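Local coordinates for protein polyketide biosynthesis cytochrome P450 PksS (Bacillus subtilis, PDB 4YZR) that acts as a haem-dependent cytochrome P450 monooxygenase in the metabolism of the antibiotic polyketide bacillaene, with dihydrobacillaene as its substrate, at residues His7-Glu12 with Lys389-Arg394; His31-Lys36 with Tyr42-Ile47; Glu127-Glu132 with Ser147-Ile152; Lys266-Pro271 with Ala368-Phe373. All coordinates share one frame; numbering follows the deposited sequence.

Contact 1 of 4, residues His7-Glu12 with Lys389-Arg394; sequences HPHGKE and KNVFLR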
# COMPACT_ATOMS: atom_id res chain seq x y z
N HIS A 7 13.49 -8.16 15.32
CA HIS A 7 14.44 -7.90 14.33
C HIS A 7 13.82 -7.78 12.95
O HIS A 7 13.80 -8.73 12.16
CB HIS A 7 15.50 -9.04 14.24
CG HIS A 7 16.33 -9.18 15.48
ND1 HIS A 7 17.07 -8.15 15.98
CD2 HIS A 7 16.39 -10.17 16.40
CE1 HIS A 7 17.66 -8.51 17.10
NE2 HIS A 7 17.25 -9.73 17.39
N PRO A 8 13.31 -6.59 12.65
CA PRO A 8 12.57 -6.50 11.38
C PRO A 8 13.44 -6.69 10.16
O PRO A 8 12.98 -7.02 9.13
CB PRO A 8 12.03 -5.03 11.37
CG PRO A 8 12.88 -4.30 12.35
CD PRO A 8 13.22 -5.35 13.46
N HIS A 9 14.79 -6.50 10.26
CA HIS A 9 15.71 -6.74 9.17
C HIS A 9 16.28 -8.14 9.26
O HIS A 9 17.19 -8.42 8.45
CB HIS A 9 16.82 -5.70 9.22
CG HIS A 9 16.31 -4.34 8.97
ND1 HIS A 9 15.81 -3.98 7.74
CD2 HIS A 9 16.20 -3.25 9.77
CE1 HIS A 9 15.45 -2.70 7.78
NE2 HIS A 9 15.65 -2.25 9.00
N GLY A 10 15.83 -9.00 10.10
CA GLY A 10 16.35 -10.38 10.26
C GLY A 10 15.75 -11.42 9.38
O GLY A 10 14.74 -11.18 8.60
N LYS A 11 16.26 -12.64 9.46
CA LYS A 11 15.86 -13.64 8.54
C LYS A 11 14.37 -14.08 8.79
O LYS A 11 13.69 -14.36 7.82
CB LYS A 11 16.82 -14.86 8.69
CG LYS A 11 16.60 -15.93 7.68
CD LYS A 11 17.71 -16.99 7.58
CE LYS A 11 17.49 -17.86 6.39
NZ LYS A 11 18.65 -18.74 6.09
N GLU A 12 14.03 -14.26 10.03
CA GLU A 12 12.66 -14.82 10.35
C GLU A 12 11.55 -13.85 9.83
O GLU A 12 10.61 -14.32 9.24
CB GLU A 12 12.51 -15.01 11.81
CG GLU A 12 13.18 -16.16 12.52
CD GLU A 12 12.47 -16.47 13.86
OE1 GLU A 12 11.31 -15.98 14.10
OE2 GLU A 12 13.05 -17.21 14.69
N LYS A 389 12.87 -7.71 -0.25
CA LYS A 389 13.34 -7.23 1.00
C LYS A 389 12.71 -5.89 1.24
O LYS A 389 13.02 -4.93 0.61
CB LYS A 389 14.83 -7.11 0.91
CG LYS A 389 15.53 -6.72 2.24
CD LYS A 389 17.06 -6.40 2.04
CE LYS A 389 17.73 -5.92 3.33
NZ LYS A 389 17.37 -6.72 4.54
N ASN A 390 11.80 -5.84 2.13
CA ASN A 390 11.12 -4.60 2.55
C ASN A 390 10.46 -4.95 3.85
O ASN A 390 9.59 -5.88 3.76
CB ASN A 390 10.13 -4.09 1.49
CG ASN A 390 9.59 -2.68 1.77
OD1 ASN A 390 9.20 -2.32 2.89
ND2 ASN A 390 9.67 -1.85 0.75
N VAL A 391 10.74 -4.19 4.88
CA VAL A 391 10.23 -4.36 6.25
C VAL A 391 8.67 -4.14 6.26
O VAL A 391 7.97 -4.83 7.01
CB VAL A 391 10.88 -3.22 7.22
CG1 VAL A 391 10.19 -3.09 8.55
CG2 VAL A 391 12.39 -3.35 7.40
N PHE A 392 8.24 -3.10 5.60
CA PHE A 392 6.90 -2.57 5.76
C PHE A 392 6.01 -3.11 4.72
O PHE A 392 4.79 -3.29 5.01
CB PHE A 392 6.93 -1.05 5.73
CG PHE A 392 7.75 -0.44 6.82
CD1 PHE A 392 7.26 -0.36 8.12
CD2 PHE A 392 9.00 -0.04 6.58
CE1 PHE A 392 8.03 0.19 9.13
CE2 PHE A 392 9.80 0.52 7.61
CZ PHE A 392 9.30 0.57 8.86
N LEU A 393 6.44 -3.24 3.51
CA LEU A 393 5.63 -3.68 2.36
C LEU A 393 5.90 -5.12 2.00
O LEU A 393 7.06 -5.38 1.43
CB LEU A 393 5.91 -2.79 1.20
CG LEU A 393 5.92 -1.28 1.41
CD1 LEU A 393 6.27 -0.49 0.12
CD2 LEU A 393 4.62 -0.86 2.06
N ARG A 394 4.97 -6.01 2.13
CA ARG A 394 5.15 -7.43 1.93
C ARG A 394 4.77 -7.76 0.52
O ARG A 394 3.60 -7.83 0.19
CB ARG A 394 4.39 -8.19 2.96
CG ARG A 394 4.56 -9.69 2.97
CD ARG A 394 5.98 -10.08 3.02
NE ARG A 394 6.13 -11.49 3.20
CZ ARG A 394 7.34 -12.09 3.36
NH1 ARG A 394 8.43 -11.35 3.39
NH2 ARG A 394 7.36 -13.40 3.54
O HOH W 1 15.33 -5.39 5.47

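Contact 2 of 4, residues His31-Lys36 with Tyr42-Ile47; sequences HRFELK and YPAWLI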
# COMPACT_ATOMS: atom_id res chain seq x y z
N HIS A 31 6.07 -4.14 22.79
CA HIS A 31 7.49 -4.57 22.87
C HIS A 31 8.36 -3.51 22.50
O HIS A 31 8.35 -2.96 21.36
CB HIS A 31 7.63 -5.77 21.93
CG HIS A 31 9.06 -6.18 21.70
ND1 HIS A 31 9.81 -6.86 22.65
CD2 HIS A 31 9.88 -5.99 20.66
CE1 HIS A 31 11.05 -7.00 22.22
NE2 HIS A 31 11.13 -6.54 21.00
N ARG A 32 9.32 -3.13 23.38
CA ARG A 32 10.29 -2.15 23.09
C ARG A 32 11.47 -2.71 22.28
O ARG A 32 11.96 -3.79 22.63
CB ARG A 32 10.82 -1.54 24.39
CG ARG A 32 11.69 -0.35 24.13
CD ARG A 32 12.19 0.38 25.39
NE ARG A 32 12.90 1.65 25.09
CZ ARG A 32 14.20 1.74 24.75
NH1 ARG A 32 14.95 0.67 24.63
NH2 ARG A 32 14.77 2.90 24.55
N PHE A 33 11.91 -2.06 21.25
CA PHE A 33 13.08 -2.51 20.46
C PHE A 33 13.79 -1.30 19.95
O PHE A 33 13.41 -0.17 20.20
CB PHE A 33 12.65 -3.49 19.36
CG PHE A 33 11.88 -2.85 18.16
CD1 PHE A 33 10.52 -2.49 18.26
CD2 PHE A 33 12.52 -2.55 16.97
CE1 PHE A 33 9.86 -1.93 17.18
CE2 PHE A 33 11.86 -2.03 15.90
CZ PHE A 33 10.53 -1.69 16.04
N GLU A 34 14.92 -1.56 19.26
CA GLU A 34 15.75 -0.58 18.71
C GLU A 34 15.85 -0.77 17.22
O GLU A 34 16.02 -1.87 16.67
CB GLU A 34 17.16 -0.64 19.35
CG GLU A 34 17.25 -0.09 20.75
CD GLU A 34 18.66 -0.34 21.38
OE1 GLU A 34 19.54 -0.94 20.71
OE2 GLU A 34 18.86 0.07 22.53
N LEU A 35 15.57 0.32 16.52
CA LEU A 35 15.40 0.27 15.07
C LEU A 35 16.74 0.75 14.57
O LEU A 35 17.22 1.81 14.96
CB LEU A 35 14.28 1.18 14.61
CG LEU A 35 14.14 1.26 13.11
CD1 LEU A 35 13.55 -0.01 12.52
CD2 LEU A 35 13.33 2.50 12.77
N LYS A 36 17.35 -0.04 13.67
CA LYS A 36 18.70 0.20 13.16
C LYS A 36 18.64 0.73 11.71
O LYS A 36 18.58 1.96 11.48
CB LYS A 36 19.54 -1.11 13.27
CG LYS A 36 19.55 -1.80 14.66
N TYR A 42 17.39 4.00 17.16
CA TYR A 42 16.24 4.77 17.64
C TYR A 42 15.28 3.83 18.38
O TYR A 42 14.98 2.75 17.95
CB TYR A 42 15.48 5.36 16.47
CG TYR A 42 16.34 6.16 15.53
CD1 TYR A 42 16.54 7.52 15.75
CD2 TYR A 42 16.99 5.55 14.44
CE1 TYR A 42 17.34 8.28 14.89
CE2 TYR A 42 17.80 6.29 13.60
CZ TYR A 42 17.96 7.65 13.84
OH TYR A 42 18.74 8.40 13.00
N PRO A 43 14.75 4.27 19.54
CA PRO A 43 13.86 3.46 20.32
C PRO A 43 12.46 3.43 19.60
O PRO A 43 12.01 4.43 19.03
CB PRO A 43 13.71 4.24 21.60
CG PRO A 43 14.15 5.54 21.30
CD PRO A 43 15.06 5.55 20.16
N ALA A 44 11.87 2.30 19.79
CA ALA A 44 10.56 1.99 19.13
C ALA A 44 9.81 0.99 19.92
O ALA A 44 10.28 0.18 20.72
CB ALA A 44 10.80 1.50 17.74
N TRP A 45 8.50 0.97 19.68
CA TRP A 45 7.59 0.01 20.27
C TRP A 45 6.80 -0.71 19.19
O TRP A 45 6.25 -0.05 18.34
CB TRP A 45 6.57 0.71 21.21
CG TRP A 45 7.23 1.35 22.42
CD1 TRP A 45 7.76 2.56 22.48
CD2 TRP A 45 7.42 0.74 23.68
NE1 TRP A 45 8.28 2.78 23.73
CE2 TRP A 45 8.09 1.66 24.47
CE3 TRP A 45 7.09 -0.49 24.20
CZ2 TRP A 45 8.42 1.40 25.77
CZ3 TRP A 45 7.42 -0.75 25.51
CH2 TRP A 45 8.07 0.20 26.27
N LEU A 46 6.79 -2.02 19.27
CA LEU A 46 6.01 -2.84 18.38
C LEU A 46 4.69 -3.16 19.02
O LEU A 46 4.67 -3.78 20.09
CB LEU A 46 6.75 -4.13 18.04
CG LEU A 46 6.03 -5.10 17.13
CD1 LEU A 46 5.72 -4.49 15.77
CD2 LEU A 46 6.77 -6.46 17.04
N ILE A 47 3.56 -2.82 18.37
CA ILE A 47 2.21 -3.03 18.87
C ILE A 47 1.52 -4.04 17.99
O ILE A 47 1.38 -3.78 16.76
CB ILE A 47 1.47 -1.66 18.83
CG1 ILE A 47 2.30 -0.53 19.44
CG2 ILE A 47 0.08 -1.78 19.52
CD1 ILE A 47 2.70 -0.71 20.88

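Contact 3 of 4, residues Glu127-Glu132 with Ser147-Ile152; sequences EQLLDE and SPLPFI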
# COMPACT_ATOMS: atom_id res chain seq x y z
N GLU A 127 -7.81 -6.82 -19.52
CA GLU A 127 -8.01 -7.72 -20.70
C GLU A 127 -6.90 -7.66 -21.65
O GLU A 127 -6.44 -8.76 -22.12
CB GLU A 127 -9.38 -7.41 -21.30
CG GLU A 127 -10.56 -7.77 -20.35
CD GLU A 127 -10.63 -9.19 -19.71
OE1 GLU A 127 -10.46 -10.17 -20.40
OE2 GLU A 127 -11.07 -9.33 -18.56
N GLN A 128 -6.25 -6.58 -21.88
CA GLN A 128 -5.09 -6.50 -22.72
C GLN A 128 -3.93 -7.26 -22.13
O GLN A 128 -3.18 -7.96 -22.84
CB GLN A 128 -4.64 -5.04 -22.94
CG GLN A 128 -3.36 -4.77 -23.68
CD GLN A 128 -2.06 -4.87 -22.85
OE1 GLN A 128 -1.83 -4.06 -21.93
NE2 GLN A 128 -1.15 -5.77 -23.24
N LEU A 129 -3.71 -7.15 -20.83
CA LEU A 129 -2.61 -7.88 -20.22
C LEU A 129 -2.85 -9.36 -20.28
O LEU A 129 -1.90 -10.17 -20.55
CB LEU A 129 -2.37 -7.45 -18.74
CG LEU A 129 -1.90 -6.02 -18.59
CD1 LEU A 129 -2.07 -5.60 -17.14
CD2 LEU A 129 -0.46 -5.87 -19.04
N LEU A 130 -4.08 -9.79 -20.06
CA LEU A 130 -4.47 -11.21 -20.11
C LEU A 130 -4.30 -11.70 -21.57
O LEU A 130 -3.91 -12.91 -21.71
CB LEU A 130 -5.84 -11.43 -19.58
CG LEU A 130 -5.91 -11.18 -18.05
CD1 LEU A 130 -7.33 -11.04 -17.64
CD2 LEU A 130 -5.23 -12.25 -17.21
N ASP A 131 -4.59 -10.88 -22.56
CA ASP A 131 -4.38 -11.34 -24.00
C ASP A 131 -2.98 -11.66 -24.18
O ASP A 131 -2.65 -12.64 -24.91
CB ASP A 131 -4.83 -10.23 -24.94
CG ASP A 131 -6.32 -10.02 -24.98
OD1 ASP A 131 -7.15 -10.80 -24.46
OD2 ASP A 131 -6.72 -8.94 -25.57
N GLU A 132 -2.02 -10.95 -23.70
CA GLU A 132 -0.63 -11.26 -23.85
C GLU A 132 -0.29 -12.49 -23.12
O GLU A 132 0.44 -13.35 -23.62
CB GLU A 132 0.29 -10.11 -23.44
CG GLU A 132 0.10 -8.88 -24.27
CD GLU A 132 0.33 -9.14 -25.79
OE1 GLU A 132 1.34 -9.82 -26.11
OE2 GLU A 132 -0.52 -8.70 -26.63
N SER A 147 2.26 -6.33 -11.52
CA SER A 147 3.05 -5.10 -11.60
C SER A 147 2.54 -4.12 -12.66
O SER A 147 2.36 -2.93 -12.40
CB SER A 147 4.54 -5.43 -11.78
OG SER A 147 5.05 -6.24 -10.72
N PRO A 148 2.24 -4.56 -13.91
CA PRO A 148 1.86 -3.57 -14.95
C PRO A 148 0.52 -2.98 -14.76
O PRO A 148 0.33 -1.82 -15.04
CB PRO A 148 1.98 -4.34 -16.29
CG PRO A 148 1.98 -5.77 -15.86
CD PRO A 148 2.57 -5.89 -14.51
N LEU A 149 -0.46 -3.69 -14.22
CA LEU A 149 -1.82 -3.17 -14.18
C LEU A 149 -1.88 -1.89 -13.35
O LEU A 149 -2.32 -0.84 -13.87
CB LEU A 149 -2.85 -4.19 -13.80
CG LEU A 149 -4.29 -3.70 -13.76
CD1 LEU A 149 -5.35 -4.77 -14.20
CD2 LEU A 149 -4.72 -3.06 -12.50
N PRO A 150 -1.37 -1.85 -12.11
CA PRO A 150 -1.46 -0.61 -11.31
C PRO A 150 -0.66 0.48 -11.96
O PRO A 150 -1.03 1.68 -11.83
CB PRO A 150 -0.97 -1.03 -9.97
CG PRO A 150 -1.26 -2.54 -9.91
CD PRO A 150 -0.91 -2.99 -11.29
N PHE A 151 0.47 0.17 -12.57
CA PHE A 151 1.27 1.19 -13.26
C PHE A 151 0.52 1.82 -14.39
O PHE A 151 0.58 3.08 -14.52
CB PHE A 151 2.60 0.59 -13.73
CG PHE A 151 3.48 1.61 -14.47
CD1 PHE A 151 4.28 2.42 -13.75
CD2 PHE A 151 3.37 1.75 -15.79
CE1 PHE A 151 5.04 3.41 -14.48
CE2 PHE A 151 4.12 2.66 -16.47
CZ PHE A 151 4.88 3.49 -15.80
N ILE A 152 -0.17 1.06 -15.19
CA ILE A 152 -0.91 1.66 -16.29
C ILE A 152 -2.10 2.48 -15.75
O ILE A 152 -2.40 3.55 -16.24
CB ILE A 152 -1.37 0.61 -17.32
CG1 ILE A 152 -0.10 -0.15 -17.87
CG2 ILE A 152 -2.18 1.26 -18.46
CD1 ILE A 152 -0.47 -1.39 -18.60

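Contact 4 of 4, residues Lys266-Pro271 with Ala368-Phe373; sequences KLKQQP and ALLKRF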
# COMPACT_ATOMS: atom_id res chain seq x y z
N LYS A 266 -14.66 -21.25 -4.98
CA LYS A 266 -15.86 -20.53 -4.63
C LYS A 266 -16.00 -19.27 -5.45
O LYS A 266 -17.05 -18.90 -5.91
CB LYS A 266 -15.92 -20.19 -3.15
CG LYS A 266 -16.06 -21.43 -2.25
CD LYS A 266 -16.16 -21.02 -0.77
CE LYS A 266 -16.17 -22.15 0.22
NZ LYS A 266 -15.80 -21.76 1.61
N LEU A 267 -14.88 -18.53 -5.49
CA LEU A 267 -14.96 -17.26 -6.15
C LEU A 267 -15.11 -17.38 -7.69
O LEU A 267 -15.78 -16.61 -8.33
CB LEU A 267 -13.61 -16.50 -5.85
CG LEU A 267 -13.50 -15.08 -6.46
CD1 LEU A 267 -14.64 -14.18 -6.11
CD2 LEU A 267 -12.12 -14.43 -6.05
N LYS A 268 -14.43 -18.33 -8.24
CA LYS A 268 -14.52 -18.62 -9.66
C LYS A 268 -15.96 -18.99 -10.06
O LYS A 268 -16.47 -18.44 -11.04
CB LYS A 268 -13.59 -19.74 -9.97
CG LYS A 268 -13.47 -20.15 -11.40
CD LYS A 268 -12.46 -21.31 -11.43
CE LYS A 268 -11.07 -20.85 -11.10
NZ LYS A 268 -10.22 -22.04 -10.88
N GLN A 269 -16.62 -19.76 -9.24
CA GLN A 269 -18.04 -20.17 -9.53
C GLN A 269 -19.02 -19.11 -9.25
O GLN A 269 -20.04 -18.99 -9.95
CB GLN A 269 -18.38 -21.37 -8.69
CG GLN A 269 -17.58 -22.60 -9.10
CD GLN A 269 -18.08 -23.90 -8.47
OE1 GLN A 269 -19.29 -24.15 -8.35
NE2 GLN A 269 -17.15 -24.76 -8.10
N GLN A 270 -18.71 -18.23 -8.26
CA GLN A 270 -19.64 -17.18 -7.91
C GLN A 270 -18.88 -15.86 -7.80
O GLN A 270 -18.52 -15.43 -6.68
CB GLN A 270 -20.37 -17.44 -6.55
CG GLN A 270 -21.48 -16.40 -6.19
CD GLN A 270 -22.30 -15.90 -7.36
OE1 GLN A 270 -21.95 -15.01 -8.09
NE2 GLN A 270 -23.43 -16.59 -7.60
N PRO A 271 -18.76 -15.15 -8.89
CA PRO A 271 -18.04 -13.90 -8.85
C PRO A 271 -18.68 -12.84 -8.02
O PRO A 271 -18.03 -11.82 -7.73
CB PRO A 271 -17.91 -13.52 -10.34
CG PRO A 271 -18.09 -14.80 -11.12
CD PRO A 271 -19.02 -15.63 -10.28
N ALA A 368 -10.98 -11.13 -13.48
CA ALA A 368 -10.57 -11.27 -14.82
C ALA A 368 -9.58 -12.37 -14.96
O ALA A 368 -9.66 -13.16 -15.97
CB ALA A 368 -10.07 -9.99 -15.41
N LEU A 369 -8.62 -12.51 -14.08
CA LEU A 369 -7.63 -13.54 -14.13
C LEU A 369 -8.27 -14.92 -14.03
O LEU A 369 -7.89 -15.80 -14.82
CB LEU A 369 -6.65 -13.34 -12.95
CG LEU A 369 -5.49 -14.33 -12.86
CD1 LEU A 369 -4.58 -14.16 -14.05
CD2 LEU A 369 -4.76 -14.12 -11.55
N LEU A 370 -9.18 -15.08 -13.11
CA LEU A 370 -9.86 -16.41 -12.84
C LEU A 370 -10.80 -16.71 -13.97
O LEU A 370 -10.97 -17.98 -14.29
CB LEU A 370 -10.56 -16.44 -11.53
CG LEU A 370 -9.69 -16.32 -10.34
CD1 LEU A 370 -10.61 -16.23 -9.12
CD2 LEU A 370 -8.74 -17.47 -10.26
N LYS A 371 -11.36 -15.77 -14.66
CA LYS A 371 -12.27 -15.99 -15.82
C LYS A 371 -11.42 -16.43 -16.95
O LYS A 371 -11.78 -17.42 -17.70
CB LYS A 371 -13.02 -14.73 -16.19
CG LYS A 371 -13.97 -14.92 -17.36
CD LYS A 371 -14.84 -13.71 -17.62
CE LYS A 371 -15.82 -14.09 -18.73
NZ LYS A 371 -16.56 -12.88 -19.13
N ARG A 372 -10.28 -15.79 -17.21
CA ARG A 372 -9.49 -16.12 -18.38
C ARG A 372 -8.79 -17.42 -18.16
O ARG A 372 -8.64 -18.22 -19.18
CB ARG A 372 -8.46 -15.04 -18.72
CG ARG A 372 -7.84 -15.32 -20.06
CD ARG A 372 -8.79 -14.93 -21.23
NE ARG A 372 -9.06 -13.51 -21.29
CZ ARG A 372 -8.40 -12.63 -22.04
NH1 ARG A 372 -7.38 -13.00 -22.79
NH2 ARG A 372 -8.63 -11.33 -21.94
N PHE A 373 -8.27 -17.71 -16.99
CA PHE A 373 -7.45 -18.84 -16.74
C PHE A 373 -8.02 -19.65 -15.62
O PHE A 373 -7.43 -19.72 -14.58
CB PHE A 373 -5.99 -18.43 -16.48
CG PHE A 373 -5.38 -17.68 -17.58
CD1 PHE A 373 -5.11 -18.32 -18.79
CD2 PHE A 373 -5.06 -16.30 -17.46
CE1 PHE A 373 -4.54 -17.65 -19.85
CE2 PHE A 373 -4.47 -15.65 -18.46
CZ PHE A 373 -4.21 -16.28 -19.72

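Contact 1 of 4, residues His7-Glu12 with Lys389-Arg394
Val391 meets Pro8 and His9 with its two methyl branches, and these apolar meetings make up one kind of interaction here. CG1, set anti to the backbone N (chi1 166°), lies 3.9 Å from Pro8 CB; the same methyl also stands 3.6 Å above the plane of the Phe392 ring, over the ring centre. CG2 faces the His9 imidazole obliquely, but the modelled distance is too short for two carbons and nothing can be rested on it.

The second kind is polar and indirect. Water 1 lies in the plane of the His9 ring at its edge, 2.7 Å from His9 ND1, and accepts from the amine with Lys389 NZ 2.6 Å away. The lysine chain is extended as far as CE and bends only at its last torsion (45°), which turns NZ toward the water.

Bonds within each segment shape the two loops: a backbone one in 7-12, side-chain ones in 389-394. Gly10 N donates to His7 O at 2.9 Å, closing a type I turn that delivers Gly10 as the N-cap of helix 11-15. In the other loop Asn390 OD1 takes two amides: that of Phe392 in the carbonyl plane, as an Asx turn, and that of Leu393 from above it. Arg394 NH1 makes a hydrogen bond out to His14 O on helix 11-15.

The firm apolar meeting across the contact is thus that of Val391 CG1 with Pro8 CB. At the polar edge, His9 ND1 and Lys389 NZ are 4.5 Å apart, and the water between them probably eases any repulsion should the imidazole be charged.

Contact 2 of 4, residues His31-Lys36 with Tyr42-Ile47
Arg32, Tyr42 and Phe33 bury the most area between the two strands, and each meets the opposite strand differently. Arg32 runs extended across the indole of Trp45: its CB sits over the six-membered ring, 3.7 Å from the ring centroid and 13° off the normal, a CH-pi contact. The guanidinium travels on beyond the indole and meets the Pro43 ring, Arg32 NH2 to Pro43 CB 3.4 Å, with its plane 84° from that of the indole. Trp45 NE1 is hydrogen-bonded to Asp311 OD2.

On the other face of the sheet, Phe33 CG lies between the backbone N and the carbonyl carbon, and this swings the ring over its cross-strand neighbour: Ala44 CB packs on one ring face, 3.8 Å from the centroid. The ring edge lies by the amide of Leu46, with Phe33 CE1 3.9 Å from Leu46 CB. Tyr42 works at the end of the hairpin next to its connecting loop, turning a ring edge to its partner, Tyr42 CD2 to Leu35 O 3.8 Å.

Paired backbone bonds fix the register at His31-Leu46, Phe33-Ala44 and Leu35-Tyr42; Phe33 N to Ala44 O measures 2.8 Å at 167°. Between these lie the non-hydrogen-bonded pairs Arg32-Trp45 and Glu34-Pro43. Phe314, on strand 312-315, touches Leu35, Ala44 and Leu46. Strands 30-35 and 42-47 form an antiparallel hairpin, which strand 312-315, parallel to 42-47, extends into a mixed three-stranded sheet of the cytochrome P450 fold.

Contact 3 of 4, residues Glu127-Glu132 with Ser147-Ile152
Leu129 reaches across to Pro148 and Leu149, and its path from CB outward accounts for the close contacts. CB already points toward the other helix. From there CG is placed anti to the carbonyl carbon, beside the backbone N (chi1 -66°), and acts as the branching point: no atom of 147-152 lies within 4.2 Å of it, so the touching is left to the two methyls. CD1 goes to the backbone side of the partner helix, lying 3.7 Å from Leu149 CB and 3.8 Å from Leu149 CA. CD2 forks to the proline, where it is 4.0 Å from Pro148 CB and just as far from Pro148 CG. The leucine thus straddles two consecutive residues, crossing both obliquely.

A looser approach flanks it, with Gln128 OE1 4.5 Å from Ile152 CD1. The short helix axes stay 11.1 Å apart and run at 146°, roughly antiparallel; at this separation the backbones stay apart and the Leu129 methyls make the close contacts. Leu149 reaches Ile125 and Ala126 of the same helix 119-133 and touches Glu361 on helix 355-372, while Pro150 packs on helix 228-259.

By sequence order, these segments match helices D and E of a cytochrome P450; with helices I (228-259) and L (355-372) they belong to the conserved helical bundle of that fold, whose helix E runs opposite to the others.

Contact 4 of 4, residues Lys266-Pro271 with Ala368-Phe373
Leu370 enters a buried, mainly apolar helix-to-helix contact with Leu267 and Lys268, set where helices 261-269 and 355-372 both come to their C-terminal ends. The nearest backbone approach is between Lys268 CA and Leu370 CA, 6.1 Å apart, and the side chains cross at about a right angle. Leu370 points toward the other helix and splits its two methyls between two partners. CD1 goes to the leucine, 3.9 Å from Leu267 CD2 and 4.1 Å from Leu267 CG. CD2 takes the lysine, 4.2 Å from Lys268 CE, a looser contact made by the aliphatic part of that chain.

In a cytochrome P450 the order of elements identifies helix 261-269 as helix J and helix 355-372 as helix L, the latter starting shortly after Cys352, which by similarity is the axial ligand of the haem iron. The contact therefore joins helix J to the C-terminal end of helix L, well away from the haem.

Lys268 combines two roles. Its chain leaves anti to the backbone N and bends at chi3 (-69°), so that CE is left against the Leu370 methyl while NZ passes on to the carbonyl oxygen of Pro374, just past the helix. Both helices end here: Gln270 and Phe373 are the first residues to leave helical geometry, though Phe373 N still donates to Leu369 O at 2.9 Å. Arg372 lays its CG over the centre of the Phe373 ring, 3.7 Å above it, and sends its guanidinium away from helix 261-269 to Glu127, Asp131 and Glu134.

Overall arrangement
Contact 4 is buried, contact 3 lies at the surface, and contacts 1 and 2 are partly buried. Contact 2 stands apart in chemistry: paired backbone bonds hold its strands, whereas contacts 3 and 4 rest on leucine methyls between helices and contact 1 mixes valine packing with a water bridge between loops. Helix 355-372, a member of contact 4, also packs against the segments of contact 3, and a salt bridge from Arg372 NH2 to Glu127 OE1 (2.7 Å) couples the two apolar patches. Contacts 1 and 2 have centres about 14 Å apart on the same side of the chain's centre, contact 1 bringing the late loop 389-394 to the N-terminal segment; contacts 2 and 3 lie on opposite sides.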